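Local coordinates for protein acid phosphatase (Bacillus anthracis, PDB 2I33) that probably hydrolyses phosphate monoesters at acidic pH, as a magnesium-binding class C acid phosphatase of the HAD superfamily, at residues 24-28 and 72-78; 58-64 and 172-178; 66-70 and 214-219; 118-122 and 142-146. All coordinates share one frame. Residue numbers count along the deposited sequence, not the author numbering.

The centre of interaction 3 lies about 5 Å from the chain's centre; it holds the magnesium, bound by Asp65, Asp67 and Asp180, and the other three contacts touch it. Interaction 1 adjoins it, centres about 10 Å apart, through Asn73 ND2 to Asp67 OD1 (2.8 Å) and Asn73 N to Glu68 OE2 (2.7 Å). Interaction 2, in the central sheet, packs Phe178 CD1 3.8 Å from Phe214 CE2, and interaction 4 Tyr122 CD1 3.5 Å from Leu66 CD2. Nested along the chain inside interaction 2, interaction 4 shares that sheet: Asp119 OD2 meets His172 NE2 at 2.7 Å. Interactions 1 and 2 lie on opposite sides of the chain's centre, centres about 28 Å apart.

Interaction 1: residues 24-28 and 72-78; sequences DLWYQ and DNSPHQA
Helical turn 24-28 runs nearly antiparallel to the first turn of helix 74-83, with segment axes 9.9 Å apart at a signed crossing angle of -149°; Asp24 faces Ala78 (CA-CA 6.8 Å) and Gln28 faces Ser74 (6.4 Å). Asp24 (chi1 m) points across, its OD2 3.7 Å from Gln77 CB. Tyr27, chi1 t, lays its ring alongside the helix start: CD2 is 3.6 Å from Ser74 CB, and CE2 brings the ring edge to 3.5 Å from Asp72 OD1. Its hydroxyl bonds to Tyr37, while its carbonyl is bridged to the second segment by a water, 2.9 Å from Tyr27 O and 2.7 Å from Asp72 OD2. Gln28, chi1 m, donates from NE2 to Ser74 OG (3.0 Å), and its OE1 accepts from Lys247 N of the second subunit. Ser74 OG (chi1 p) donates to Asp72 OD1 at 2.7 Å, which also accepts from Ser74 N at 2.8 Å, an Asx turn leading into the helix. The pair of helices thus packs at the subunit interface, where Trp26 meets Trp222 of the second subunit edge-to-face, with helix 31-54 against Trp26 and Tyr27 and helix 91-97 against Asn73 and Pro75.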
loop_
_atom_site.group_PDB
_atom_site.type_symbol
_atom_site.label_atom_id
_atom_site.label_comp_id
_atom_site.label_asym_id
_atom_site.label_seq_id
_atom_site.Cartn_x
_atom_site.Cartn_y
_atom_site.Cartn_z
ATOM N N ASP A 24 4.510 -11.052 -2.504
ATOM C CA ASP A 24 3.997 -11.378 -3.841
ATOM C C ASP A 24 2.571 -11.858 -3.761
ATOM O O ASP A 24 1.720 -11.472 -4.570
ATOM C CB ASP A 24 4.823 -12.496 -4.475
ATOM C CG ASP A 24 6.204 -12.066 -4.874
ATOM O OD1 ASP A 24 6.536 -10.865 -4.785
ATOM O OD2 ASP A 24 6.979 -12.959 -5.285
ATOM N N LEU A 25 2.310 -12.677 -2.764
ATOM C CA LEU A 25 0.996 -13.265 -2.580
ATOM C C LEU A 25 -0.029 -12.169 -2.257
ATOM O O LEU A 25 -1.122 -12.150 -2.790
ATOM C CB LEU A 25 1.076 -14.279 -1.457
ATOM C CG LEU A 25 -0.167 -15.109 -1.226
ATOM C CD1 LEU A 25 -0.549 -15.932 -2.442
ATOM C CD2 LEU A 25 0.131 -15.986 -0.076
ATOM N N TRP A 26 0.356 -11.235 -1.393
ATOM C CA TRP A 26 -0.491 -10.078 -1.098
ATOM C C TRP A 26 -0.784 -9.305 -2.386
ATOM O O TRP A 26 -1.910 -8.925 -2.702
ATOM C CB TRP A 26 0.212 -9.122 -0.118
ATOM C CG TRP A 26 -0.604 -7.941 0.257
ATOM C CD1 TRP A 26 -1.614 -7.884 1.182
ATOM C CD2 TRP A 26 -0.487 -6.625 -0.279
ATOM N NE1 TRP A 26 -2.127 -6.610 1.246
ATOM C CE2 TRP A 26 -1.436 -5.817 0.370
ATOM C CE3 TRP A 26 0.331 -6.054 -1.245
ATOM C CZ2 TRP A 26 -1.589 -4.484 0.098
ATOM C CZ3 TRP A 26 0.191 -4.713 -1.510
ATOM C CH2 TRP A 26 -0.791 -3.942 -0.862
ATOM N N TYR A 27 0.269 -9.021 -3.113
ATOM C CA TYR A 27 0.111 -8.176 -4.287
ATOM C C TYR A 27 -0.805 -8.851 -5.315
ATOM O O TYR A 27 -1.645 -8.194 -5.959
ATOM C CB TYR A 27 1.468 -7.929 -4.901
ATOM C CG TYR A 27 1.395 -6.840 -5.932
ATOM C CD1 TYR A 27 1.506 -5.515 -5.566
ATOM C CD2 TYR A 27 1.201 -7.131 -7.267
ATOM C CE1 TYR A 27 1.422 -4.475 -6.519
ATOM C CE2 TYR A 27 1.100 -6.098 -8.215
ATOM C CZ TYR A 27 1.193 -4.785 -7.840
ATOM O OH TYR A 27 1.119 -3.773 -8.773
ATOM N N GLN A 28 -0.653 -10.165 -5.470
ATOM C CA GLN A 28 -1.418 -10.907 -6.462
ATOM C C GLN A 28 -2.836 -11.241 -6.084
ATOM O O GLN A 28 -3.688 -11.410 -6.970
ATOM C CB GLN A 28 -0.720 -12.221 -6.780
ATOM C CG GLN A 28 0.459 -12.027 -7.626
ATOM C CD GLN A 28 0.791 -13.252 -8.452
ATOM O OE1 GLN A 28 0.903 -14.364 -7.928
ATOM N NE2 GLN A 28 0.929 -13.062 -9.751
ATOM N N ASP A 72 0.643 -4.852 -14.289
ATOM C CA ASP A 72 0.869 -5.814 -13.233
ATOM C C ASP A 72 1.871 -6.886 -13.678
ATOM O O ASP A 72 1.558 -7.731 -14.507
ATOM C CB ASP A 72 -0.455 -6.453 -12.879
ATOM C CG ASP A 72 -0.364 -7.400 -11.719
ATOM O OD1 ASP A 72 0.758 -7.767 -11.297
ATOM O OD2 ASP A 72 -1.451 -7.776 -11.234
ATOM N N ASN A 73 3.072 -6.844 -13.106
ATOM C CA ASN A 73 4.110 -7.834 -13.439
ATOM C C ASN A 73 4.254 -8.893 -12.399
ATOM O O ASN A 73 5.237 -9.672 -12.396
ATOM C CB ASN A 73 5.433 -7.129 -13.629
ATOM C CG ASN A 73 5.335 -6.099 -14.652
ATOM O OD1 ASN A 73 5.235 -6.395 -15.844
ATOM N ND2 ASN A 73 5.327 -4.867 -14.213
ATOM N N SER A 74 3.285 -8.997 -11.508
ATOM C CA SER A 74 3.441 -9.962 -10.453
ATOM C C SER A 74 3.584 -11.411 -10.975
ATOM O O SER A 74 4.251 -12.199 -10.301
ATOM C CB SER A 74 2.353 -9.808 -9.391
ATOM O OG SER A 74 1.112 -10.092 -9.945
ATOM N N PRO A 75 3.003 -11.786 -12.152
ATOM C CA PRO A 75 3.284 -13.168 -12.619
ATOM C C PRO A 75 4.766 -13.463 -12.798
ATOM O O PRO A 75 5.190 -14.611 -12.667
ATOM C CB PRO A 75 2.579 -13.245 -13.961
ATOM C CG PRO A 75 1.442 -12.221 -13.818
ATOM C CD PRO A 75 2.039 -11.108 -13.050
ATOM N N HIS A 76 5.541 -12.434 -13.100
ATOM C CA HIS A 76 6.976 -12.647 -13.185
ATOM C C HIS A 76 7.592 -12.909 -11.807
ATOM O O HIS A 76 8.448 -13.791 -11.626
ATOM C CB HIS A 76 7.674 -11.498 -13.863
ATOM C CG HIS A 76 9.138 -11.706 -13.957
ATOM N ND1 HIS A 76 9.994 -11.332 -12.953
ATOM C CD2 HIS A 76 9.889 -12.342 -14.889
ATOM C CE1 HIS A 76 11.223 -11.697 -13.279
ATOM N NE2 HIS A 76 11.185 -12.307 -14.449
ATOM N N GLN A 77 7.156 -12.149 -10.812
ATOM C CA GLN A 77 7.659 -12.349 -9.456
ATOM C C GLN A 77 7.265 -13.735 -8.945
ATOM O O GLN A 77 8.067 -14.414 -8.295
ATOM C CB GLN A 77 7.153 -11.261 -8.527
ATOM C CG GLN A 77 7.531 -9.841 -8.961
ATOM C CD GLN A 77 9.017 -9.557 -8.940
ATOM O OE1 GLN A 77 9.653 -9.389 -9.995
ATOM N NE2 GLN A 77 9.585 -9.507 -7.753
ATOM N N ALA A 78 6.051 -14.165 -9.262
ATOM C CA ALA A 78 5.600 -15.531 -8.945
ATOM C C ALA A 78 6.514 -16.580 -9.586
ATOM O O ALA A 78 6.877 -17.576 -8.972
ATOM C CB ALA A 78 4.175 -15.741 -9.387
HETATM O O HOH W 1 -2.391 -8.239 -8.782
#

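Interaction 2: residues 58-64 and 172-178; sequences KKPAIVL and HDIVLFF
Val63 (chi1 t) overlaps Phe177 and Ile174 on one face of two paired strands, Val63 CB 3.8 Å from Phe177 CD1 and Val63 CG2 3.8 Å from Ile174 CG2; Ala61 CB lies 3.4 Å from His172 CB on the same face. Both segments are extended and parallel, their axes 4.4 Å apart at closest and 46° apart in direction. Pro60 pairs with Asp173, Ala61 with Ile174 (CA-CA 4.6 Å). Asp173 N donates to Lys59 O (2.9 Å), Ala61 N to Asp173 O (3.0 Å) and Val175 N to Ala61 O (2.8 Å). At Val175 (phi/psi -93/-17) a beta bulge inserts one residue, so that Val63 now pairs with Phe177 and Leu64 with Phe178; Val63 N donates to Leu176 O (3.1 Å) and Phe178 N to Val63 O (2.9 Å). This is the centre of the Rossmann-like HAD sheet, strand order 3-2-1-4-5, whose first and fourth strands run toward the magnesium ligands Asp65 and Asp180. On the other face Ile62 CG2 is 4.0 Å from Leu176 CB and from CG2 of the sideways-pointing Val175, and Leu64 CD2 is 3.8 Å from Phe178 CB, covered by helices 31-54 and 106-115. At the N-terminal end of both strands Lys58 N donates to Asp173 OD2 (2.7 Å), while His172 NE2 bonds to Asp119 on the neighbouring strand 119-125.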
loop_
_atom_site.group_PDB
_atom_site.type_symbol
_atom_site.label_atom_id
_atom_site.label_comp_id
_atom_site.label_asym_id
_atom_site.label_seq_id
_atom_site.Cartn_x
_atom_site.Cartn_y
_atom_site.Cartn_z
ATOM N N LYS A 58 0.708 26.013 -18.676
ATOM C CA LYS A 58 0.916 25.183 -19.859
ATOM C C LYS A 58 -0.137 24.079 -19.943
ATOM O O LYS A 58 -0.880 23.827 -18.996
ATOM C CB LYS A 58 2.305 24.535 -19.833
ATOM C CG LYS A 58 3.488 25.477 -19.675
ATOM C CD LYS A 58 4.794 24.647 -19.626
ATOM C CE LYS A 58 6.010 25.555 -19.532
ATOM N NZ LYS A 58 7.278 24.835 -19.202
ATOM N N LYS A 59 -0.154 23.415 -21.090
ATOM C CA LYS A 59 -1.028 22.292 -21.355
ATOM C C LYS A 59 -0.879 21.293 -20.202
ATOM O O LYS A 59 0.228 20.955 -19.828
ATOM C CB LYS A 59 -0.602 21.683 -22.679
ATOM C CG LYS A 59 -1.165 20.349 -23.068
ATOM C CD LYS A 59 -2.619 20.383 -23.447
ATOM C CE LYS A 59 -3.001 19.091 -24.148
ATOM N NZ LYS A 59 -2.108 18.856 -25.304
ATOM N N PRO A 60 -1.993 20.866 -19.595
ATOM C CA PRO A 60 -1.809 19.927 -18.499
ATOM C C PRO A 60 -1.320 18.548 -18.947
ATOM O O PRO A 60 -1.687 18.052 -20.015
ATOM C CB PRO A 60 -3.210 19.822 -17.875
ATOM C CG PRO A 60 -4.136 20.320 -18.918
ATOM C CD PRO A 60 -3.403 21.238 -19.802
ATOM N N ALA A 61 -0.516 17.923 -18.097
ATOM C CA ALA A 61 -0.154 16.521 -18.274
ATOM C C ALA A 61 -0.177 15.786 -16.948
ATOM O O ALA A 61 -0.151 16.392 -15.881
ATOM C CB ALA A 61 1.208 16.374 -18.877
ATOM N N ILE A 62 -0.255 14.479 -17.049
ATOM C CA ILE A 62 0.055 13.615 -15.924
ATOM C C ILE A 62 1.126 12.637 -16.354
ATOM O O ILE A 62 1.326 12.388 -17.551
ATOM C CB ILE A 62 -1.171 12.845 -15.402
ATOM C CG1 ILE A 62 -1.668 11.846 -16.447
ATOM C CG2 ILE A 62 -2.250 13.848 -14.954
ATOM C CD1 ILE A 62 -2.749 10.953 -15.910
ATOM N N VAL A 63 1.845 12.148 -15.358
ATOM C CA VAL A 63 2.927 11.221 -15.541
ATOM C C VAL A 63 2.645 9.997 -14.705
ATOM O O VAL A 63 2.273 10.134 -13.560
ATOM C CB VAL A 63 4.234 11.845 -15.068
ATOM C CG1 VAL A 63 5.306 10.772 -14.852
ATOM C CG2 VAL A 63 4.669 12.909 -16.054
ATOM N N LEU A 64 2.822 8.837 -15.305
ATOM C CA LEU A 64 2.716 7.586 -14.600
ATOM C C LEU A 64 3.882 6.682 -14.880
ATOM O O LEU A 64 4.362 6.566 -16.003
ATOM C CB LEU A 64 1.464 6.829 -15.002
ATOM C CG LEU A 64 0.163 7.618 -14.984
ATOM C CD1 LEU A 64 -0.177 8.164 -16.370
ATOM C CD2 LEU A 64 -0.949 6.744 -14.476
ATOM N N HIS A 172 4.487 20.822 -20.712
ATOM C CA HIS A 172 3.286 20.567 -19.965
ATOM C C HIS A 172 3.478 20.988 -18.538
ATOM O O HIS A 172 4.593 21.017 -18.023
ATOM C CB HIS A 172 2.951 19.082 -20.032
ATOM C CG HIS A 172 2.612 18.613 -21.407
ATOM N ND1 HIS A 172 3.564 18.443 -22.397
ATOM C CD2 HIS A 172 1.422 18.308 -21.973
ATOM C CE1 HIS A 172 2.968 18.066 -23.518
ATOM N NE2 HIS A 172 1.670 17.961 -23.280
ATOM N N ASP A 173 2.378 21.320 -17.883
ATOM C CA ASP A 173 2.402 21.467 -16.448
ATOM C C ASP A 173 1.940 20.151 -15.910
ATOM O O ASP A 173 0.794 19.774 -16.077
ATOM C CB ASP A 173 1.484 22.574 -15.981
ATOM C CG ASP A 173 2.068 23.942 -16.206
ATOM O OD1 ASP A 173 3.315 24.088 -16.290
ATOM O OD2 ASP A 173 1.271 24.888 -16.331
ATOM N N ILE A 174 2.853 19.412 -15.301
ATOM C CA ILE A 174 2.520 18.086 -14.844
ATOM C C ILE A 174 1.762 18.277 -13.573
ATOM O O ILE A 174 2.309 18.769 -12.599
ATOM C CB ILE A 174 3.745 17.216 -14.589
ATOM C CG1 ILE A 174 4.601 17.149 -15.869
ATOM C CG2 ILE A 174 3.292 15.832 -14.125
ATOM C CD1 ILE A 174 5.991 16.528 -15.639
ATOM N N VAL A 175 0.493 17.912 -13.569
ATOM C CA VAL A 175 -0.294 18.202 -12.393
ATOM C C VAL A 175 -0.323 17.062 -11.386
ATOM O O VAL A 175 -0.709 17.273 -10.227
ATOM C CB VAL A 175 -1.723 18.624 -12.759
ATOM C CG1 VAL A 175 -1.713 19.910 -13.572
ATOM C CG2 VAL A 175 -2.440 17.521 -13.513
ATOM N N LEU A 176 0.065 15.861 -11.837
ATOM C CA LEU A 176 0.084 14.673 -11.000
ATOM C C LEU A 176 1.121 13.705 -11.490
ATOM O O LEU A 176 1.362 13.592 -12.691
ATOM C CB LEU A 176 -1.261 13.974 -11.072
ATOM C CG LEU A 176 -2.462 14.651 -10.414
ATOM C CD1 LEU A 176 -3.715 13.940 -10.892
ATOM C CD2 LEU A 176 -2.305 14.579 -8.910
ATOM N N PHE A 177 1.723 13.003 -10.524
ATOM C CA PHE A 177 2.588 11.867 -10.768
ATOM C C PHE A 177 2.021 10.664 -10.070
ATOM O O PHE A 177 1.575 10.775 -8.940
ATOM C CB PHE A 177 3.949 12.114 -10.143
ATOM C CG PHE A 177 4.651 13.267 -10.720
ATOM C CD1 PHE A 177 5.552 13.098 -11.758
ATOM C CD2 PHE A 177 4.396 14.544 -10.259
ATOM C CE1 PHE A 177 6.188 14.168 -12.306
ATOM C CE2 PHE A 177 5.041 15.634 -10.817
ATOM C CZ PHE A 177 5.952 15.427 -11.839
ATOM N N PHE A 178 2.080 9.532 -10.748
ATOM C CA PHE A 178 1.592 8.254 -10.221
ATOM C C PHE A 178 2.737 7.262 -10.181
ATOM O O PHE A 178 3.428 7.084 -11.182
ATOM C CB PHE A 178 0.472 7.670 -11.105
ATOM C CG PHE A 178 -0.784 8.516 -11.104
ATOM C CD1 PHE A 178 -1.862 8.152 -10.344
ATOM C CD2 PHE A 178 -0.841 9.683 -11.834
ATOM C CE1 PHE A 178 -2.992 8.927 -10.333
ATOM C CE2 PHE A 178 -1.961 10.472 -11.830
ATOM C CZ PHE A 178 -3.041 10.088 -11.070
#

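Interaction 3: residues 66-70 and 214-219; sequences LDETV and FPNPMY. With MG (magnesium ion), chain C.
Phe214 (chi1 m), just past strand 211-213, starts the second of two irregular loops; its CD2 lies 4.0 Å from Thr69 CG2, and Tyr37 stacks on its ring. The CA atoms of Phe214 and Thr69 are 6.6 Å apart, those of Asn216 and Glu68 6.8 Å. Pro215 turns away, toward Leu36 and Tyr37. Asn216, chi1 t, brings ND2 to 3.5 Å from Glu68 CG and on to a hydrogen bond with Asp180, while its OD1 takes Met218 N at 2.9 Å, an Asx turn that curls the chain round Pro217. Met218 (m, t, m) sets CE 3.6 Å from Glu68 CG. Tyr219, chi1 p, swings its ring back so that OH donates to Glu68 OE1 at a very short 2.4 Å and accepts at 2.8 Å from a water that lies 1.8 Å from the magnesium. Opposite, 66-70 winds tightly: Thr69 N and Val70 N both donate to Leu66 O (3.1 and 2.8 Å), and Glu68 has positive phi (68/17). Asp67 O binds the metal at 2.1 Å, beside Asp65, Asp180 and two further waters, in the DxDx(T/V) motif of HAD phosphatases. The very short phenol-carboxylate separation is consistent with a strong hydrogen bond, while the water's bond to Tyr219 OH and that of Asn216 ND2 to Asp180 connect the 214-219 loop to the magnesium site.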
loop_
_atom_site.group_PDB
_atom_site.type_symbol
_atom_site.label_atom_id
_atom_site.label_comp_id
_atom_site.label_asym_id
_atom_site.label_seq_id
_atom_site.Cartn_x
_atom_site.Cartn_y
_atom_site.Cartn_z
ATOM N N LEU A 66 4.955 2.690 -15.166
ATOM C CA LEU A 66 4.214 1.583 -15.764
ATOM C C LEU A 66 4.152 0.404 -14.836
ATOM O O LEU A 66 3.090 0.046 -14.388
ATOM C CB LEU A 66 4.765 1.156 -17.114
ATOM C CG LEU A 66 4.438 2.133 -18.262
ATOM C CD1 LEU A 66 5.091 1.719 -19.515
ATOM C CD2 LEU A 66 2.928 2.204 -18.481
ATOM N N ASP A 67 5.299 -0.183 -14.537
ATOM C CA ASP A 67 5.316 -1.464 -13.827
ATOM C C ASP A 67 4.906 -1.235 -12.378
ATOM O O ASP A 67 5.504 -0.455 -11.638
ATOM C CB ASP A 67 6.684 -2.134 -13.946
ATOM C CG ASP A 67 7.040 -2.447 -15.391
ATOM O OD1 ASP A 67 6.183 -2.998 -16.094
ATOM O OD2 ASP A 67 8.166 -2.085 -15.843
ATOM N N GLU A 68 3.887 -1.967 -11.980
ATOM C CA GLU A 68 3.314 -1.865 -10.639
ATOM C C GLU A 68 2.602 -0.519 -10.377
ATOM O O GLU A 68 2.282 -0.193 -9.228
ATOM C CB GLU A 68 4.319 -2.220 -9.568
ATOM C CG GLU A 68 4.518 -3.740 -9.403
ATOM C CD GLU A 68 4.721 -4.518 -10.683
ATOM O OE1 GLU A 68 5.848 -4.516 -11.225
ATOM O OE2 GLU A 68 3.732 -5.173 -11.109
ATOM N N THR A 69 2.294 0.194 -11.446
ATOM C CA THR A 69 1.464 1.366 -11.371
ATOM C C THR A 69 0.291 1.234 -12.329
ATOM O O THR A 69 -0.862 1.363 -11.915
ATOM C CB THR A 69 2.289 2.626 -11.681
ATOM O OG1 THR A 69 3.304 2.761 -10.679
ATOM C CG2 THR A 69 1.406 3.807 -11.694
ATOM N N VAL A 70 0.587 0.923 -13.598
ATOM C CA VAL A 70 -0.404 0.660 -14.641
ATOM C C VAL A 70 -0.422 -0.835 -14.986
ATOM O O VAL A 70 -1.475 -1.415 -15.133
ATOM C CB VAL A 70 -0.147 1.476 -15.916
ATOM C CG1 VAL A 70 -1.128 1.124 -16.982
ATOM C CG2 VAL A 70 -0.182 2.982 -15.595
ATOM N N PHE A 214 1.302 4.051 -4.988
ATOM C CA PHE A 214 0.739 2.712 -4.998
ATOM C C PHE A 214 1.647 1.736 -4.251
ATOM O O PHE A 214 2.856 1.895 -4.205
ATOM C CB PHE A 214 0.519 2.253 -6.420
ATOM C CG PHE A 214 -0.473 3.111 -7.141
ATOM C CD1 PHE A 214 -1.807 2.943 -6.919
ATOM C CD2 PHE A 214 -0.074 4.098 -7.997
ATOM C CE1 PHE A 214 -2.765 3.752 -7.523
ATOM C CE2 PHE A 214 -1.016 4.895 -8.626
ATOM C CZ PHE A 214 -2.362 4.721 -8.371
ATOM N N PRO A 215 1.035 0.703 -3.672
ATOM C CA PRO A 215 1.834 -0.231 -2.844
ATOM C C PRO A 215 2.538 -1.327 -3.610
ATOM O O PRO A 215 1.911 -2.129 -4.293
ATOM C CB PRO A 215 0.765 -0.843 -1.939
ATOM C CG PRO A 215 -0.449 -0.904 -2.868
ATOM C CD PRO A 215 -0.412 0.425 -3.581
ATOM N N ASN A 216 3.844 -1.422 -3.430
ATOM C CA ASN A 216 4.641 -2.477 -4.035
ATOM C C ASN A 216 5.686 -3.001 -3.050
ATOM O O ASN A 216 6.830 -2.550 -3.006
ATOM C CB ASN A 216 5.337 -1.980 -5.295
ATOM C CG ASN A 216 6.191 -3.058 -5.929
ATOM O OD1 ASN A 216 6.200 -4.211 -5.422
ATOM N ND2 ASN A 216 6.889 -2.720 -7.006
ATOM N N PRO A 217 5.281 -3.980 -2.253
ATOM C CA PRO A 217 6.211 -4.609 -1.318
ATOM C C PRO A 217 7.065 -5.699 -1.924
ATOM O O PRO A 217 7.769 -6.384 -1.172
ATOM C CB PRO A 217 5.271 -5.224 -0.277
ATOM C CG PRO A 217 4.098 -5.587 -1.086
ATOM C CD PRO A 217 3.919 -4.534 -2.123
ATOM N N MET A 218 6.959 -5.908 -3.237
ATOM C CA MET A 218 7.667 -7.013 -3.885
ATOM C C MET A 218 9.116 -6.666 -4.191
ATOM O O MET A 218 10.015 -7.517 -4.140
ATOM C CB MET A 218 6.978 -7.377 -5.194
ATOM C CG MET A 218 5.520 -7.861 -5.028
ATOM S SD MET A 218 4.853 -8.350 -6.596
ATOM C CE MET A 218 4.627 -6.720 -7.346
ATOM N N TYR A 219 9.311 -5.423 -4.571
ATOM C CA TYR A 219 10.582 -4.965 -5.085
ATOM C C TYR A 219 10.561 -3.443 -5.226
ATOM O O TYR A 219 9.511 -2.804 -5.140
ATOM C CB TYR A 219 10.882 -5.619 -6.435
ATOM C CG TYR A 219 10.058 -5.028 -7.543
ATOM C CD1 TYR A 219 8.907 -5.625 -7.984
ATOM C CD2 TYR A 219 10.428 -3.826 -8.138
ATOM C CE1 TYR A 219 8.164 -5.097 -9.000
ATOM C CE2 TYR A 219 9.652 -3.253 -9.143
ATOM C CZ TYR A 219 8.514 -3.880 -9.568
ATOM O OH TYR A 219 7.775 -3.292 -10.567
HETATM MG MG MG C . 7.073 0.823 -10.926
HETATM O O HOH W 2 7.902 -0.521 -9.985
HETATM O O HOH W 3 8.407 2.355 -10.313
HETATM O O HOH W 4 8.448 0.468 -12.604
#

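Interaction 4: residues 118-122 and 142-146; sequences VDIYY and GAPQA
Gln145, Tyr122 and Ile120 carry most of this junction between strand 119-125 and the loop that follows helix 131-141. Gln145 sits at the crest of the loop in the left-handed region (phi/psi 54/44), its CA 6.9 Å from that of Ile120; with chi1 m and chi2 t its side chain reaches back to the strand, where OE1 accepts from Ile120 N at 2.7 Å. Tyr122, chi1 m, points its ring toward the loop: OH donates to Pro144 O at 2.7 Å and touches Ala143 CB at 3.5 Å, while its edge, at CE2, lies 3.6 Å from Gln145 O. Ile120 (m, t) fills the space between, its CD1 3.6 Å from Pro144 CG. Gly142, in a Schellman motif with positive phi (80/27), ends the helix and releases the chain. The whole is the return of a right-handed beta-alpha-beta crossover from strand 119-125 through helix 131-141 to strand 151-154, one of the two outermost strands within this chain. On the loop side Ile120 O accepts from His150 ND1; on the other, strand 119-125 bonds to strand 59-64. Side chains therefore satisfy the backbone polar groups of Ile120 on the side facing the loop, doing there what a paired strand would do.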
loop_
_atom_site.group_PDB
_atom_site.type_symbol
_atom_site.label_atom_id
_atom_site.label_comp_id
_atom_site.label_asym_id
_atom_site.label_seq_id
_atom_site.Cartn_x
_atom_site.Cartn_y
_atom_site.Cartn_z
ATOM N N VAL A 118 -6.232 15.953 -21.395
ATOM C CA VAL A 118 -4.982 15.986 -20.655
ATOM C C VAL A 118 -4.048 14.936 -21.258
ATOM O O VAL A 118 -4.409 13.757 -21.404
ATOM C CB VAL A 118 -5.221 15.724 -19.149
ATOM C CG1 VAL A 118 -3.901 15.552 -18.380
ATOM C CG2 VAL A 118 -6.076 16.832 -18.529
ATOM N N ASP A 119 -2.835 15.359 -21.558
ATOM C CA ASP A 119 -1.823 14.451 -22.050
ATOM C C ASP A 119 -1.297 13.521 -20.959
ATOM O O ASP A 119 -1.138 13.904 -19.803
ATOM C CB ASP A 119 -0.648 15.214 -22.680
ATOM C CG ASP A 119 -0.956 15.720 -24.086
ATOM O OD1 ASP A 119 -1.720 15.022 -24.799
ATOM O OD2 ASP A 119 -0.410 16.792 -24.480
ATOM N N ILE A 120 -1.031 12.287 -21.361
ATOM C CA ILE A 120 -0.499 11.266 -20.472
ATOM C C ILE A 120 0.908 10.921 -20.907
ATOM O O ILE A 120 1.158 10.673 -22.091
ATOM C CB ILE A 120 -1.367 10.004 -20.569
ATOM C CG1 ILE A 120 -2.799 10.354 -20.126
ATOM C CG2 ILE A 120 -0.769 8.854 -19.772
ATOM C CD1 ILE A 120 -3.819 9.349 -20.577
ATOM N N TYR A 121 1.835 10.891 -19.949
ATOM C CA TYR A 121 3.187 10.395 -20.196
ATOM C C TYR A 121 3.477 9.236 -19.302
ATOM O O TYR A 121 3.335 9.325 -18.093
ATOM C CB TYR A 121 4.219 11.479 -20.024
ATOM C CG TYR A 121 3.950 12.472 -21.104
ATOM C CD1 TYR A 121 4.428 12.263 -22.385
ATOM C CD2 TYR A 121 3.113 13.558 -20.880
ATOM C CE1 TYR A 121 4.113 13.142 -23.410
ATOM C CE2 TYR A 121 2.800 14.428 -21.869
ATOM C CZ TYR A 121 3.296 14.229 -23.133
ATOM O OH TYR A 121 2.967 15.135 -24.118
ATOM N N TYR A 122 3.805 8.124 -19.936
ATOM C CA TYR A 122 4.209 6.922 -19.221
ATOM C C TYR A 122 5.728 6.955 -19.142
ATOM O O TYR A 122 6.407 6.638 -20.107
ATOM C CB TYR A 122 3.762 5.657 -19.947
ATOM C CG TYR A 122 2.283 5.605 -20.258
ATOM C CD1 TYR A 122 1.373 5.245 -19.303
ATOM C CD2 TYR A 122 1.800 5.926 -21.532
ATOM C CE1 TYR A 122 0.031 5.176 -19.576
ATOM C CE2 TYR A 122 0.462 5.878 -21.806
ATOM C CZ TYR A 122 -0.421 5.495 -20.827
ATOM O OH TYR A 122 -1.765 5.431 -21.097
ATOM N N GLY A 142 -5.679 -1.468 -23.407
ATOM C CA GLY A 142 -6.515 -0.318 -23.778
ATOM C C GLY A 142 -6.081 0.996 -23.157
ATOM O O GLY A 142 -6.895 1.929 -23.001
ATOM N N ALA A 143 -4.797 1.110 -22.846
ATOM C CA ALA A 143 -4.257 2.354 -22.300
ATOM C C ALA A 143 -4.219 3.374 -23.422
ATOM O O ALA A 143 -3.789 3.049 -24.541
ATOM C CB ALA A 143 -2.861 2.124 -21.734
ATOM N N PRO A 144 -4.689 4.601 -23.162
ATOM C CA PRO A 144 -4.623 5.626 -24.195
ATOM C C PRO A 144 -3.215 6.115 -24.469
ATOM O O PRO A 144 -2.305 5.943 -23.651
ATOM C CB PRO A 144 -5.450 6.776 -23.630
ATOM C CG PRO A 144 -5.485 6.583 -22.216
ATOM C CD PRO A 144 -5.279 5.118 -21.915
ATOM N N GLN A 145 -3.060 6.750 -25.619
ATOM C CA GLN A 145 -1.808 7.384 -25.972
ATOM C C GLN A 145 -0.642 6.394 -25.863
ATOM O O GLN A 145 0.403 6.737 -25.345
ATOM C CB GLN A 145 -1.612 8.652 -25.101
ATOM C CG GLN A 145 -2.613 9.793 -25.440
ATOM C CD GLN A 145 -2.768 10.832 -24.327
ATOM O OE1 GLN A 145 -1.795 11.244 -23.705
ATOM N NE2 GLN A 145 -4.016 11.267 -24.078
ATOM N N ALA A 146 -0.838 5.168 -26.360
ATOM C CA ALA A 146 0.187 4.113 -26.307
ATOM C C ALA A 146 1.125 4.227 -27.502
ATOM O O ALA A 146 1.177 3.339 -28.368
ATOM C CB ALA A 146 -0.458 2.716 -26.264
#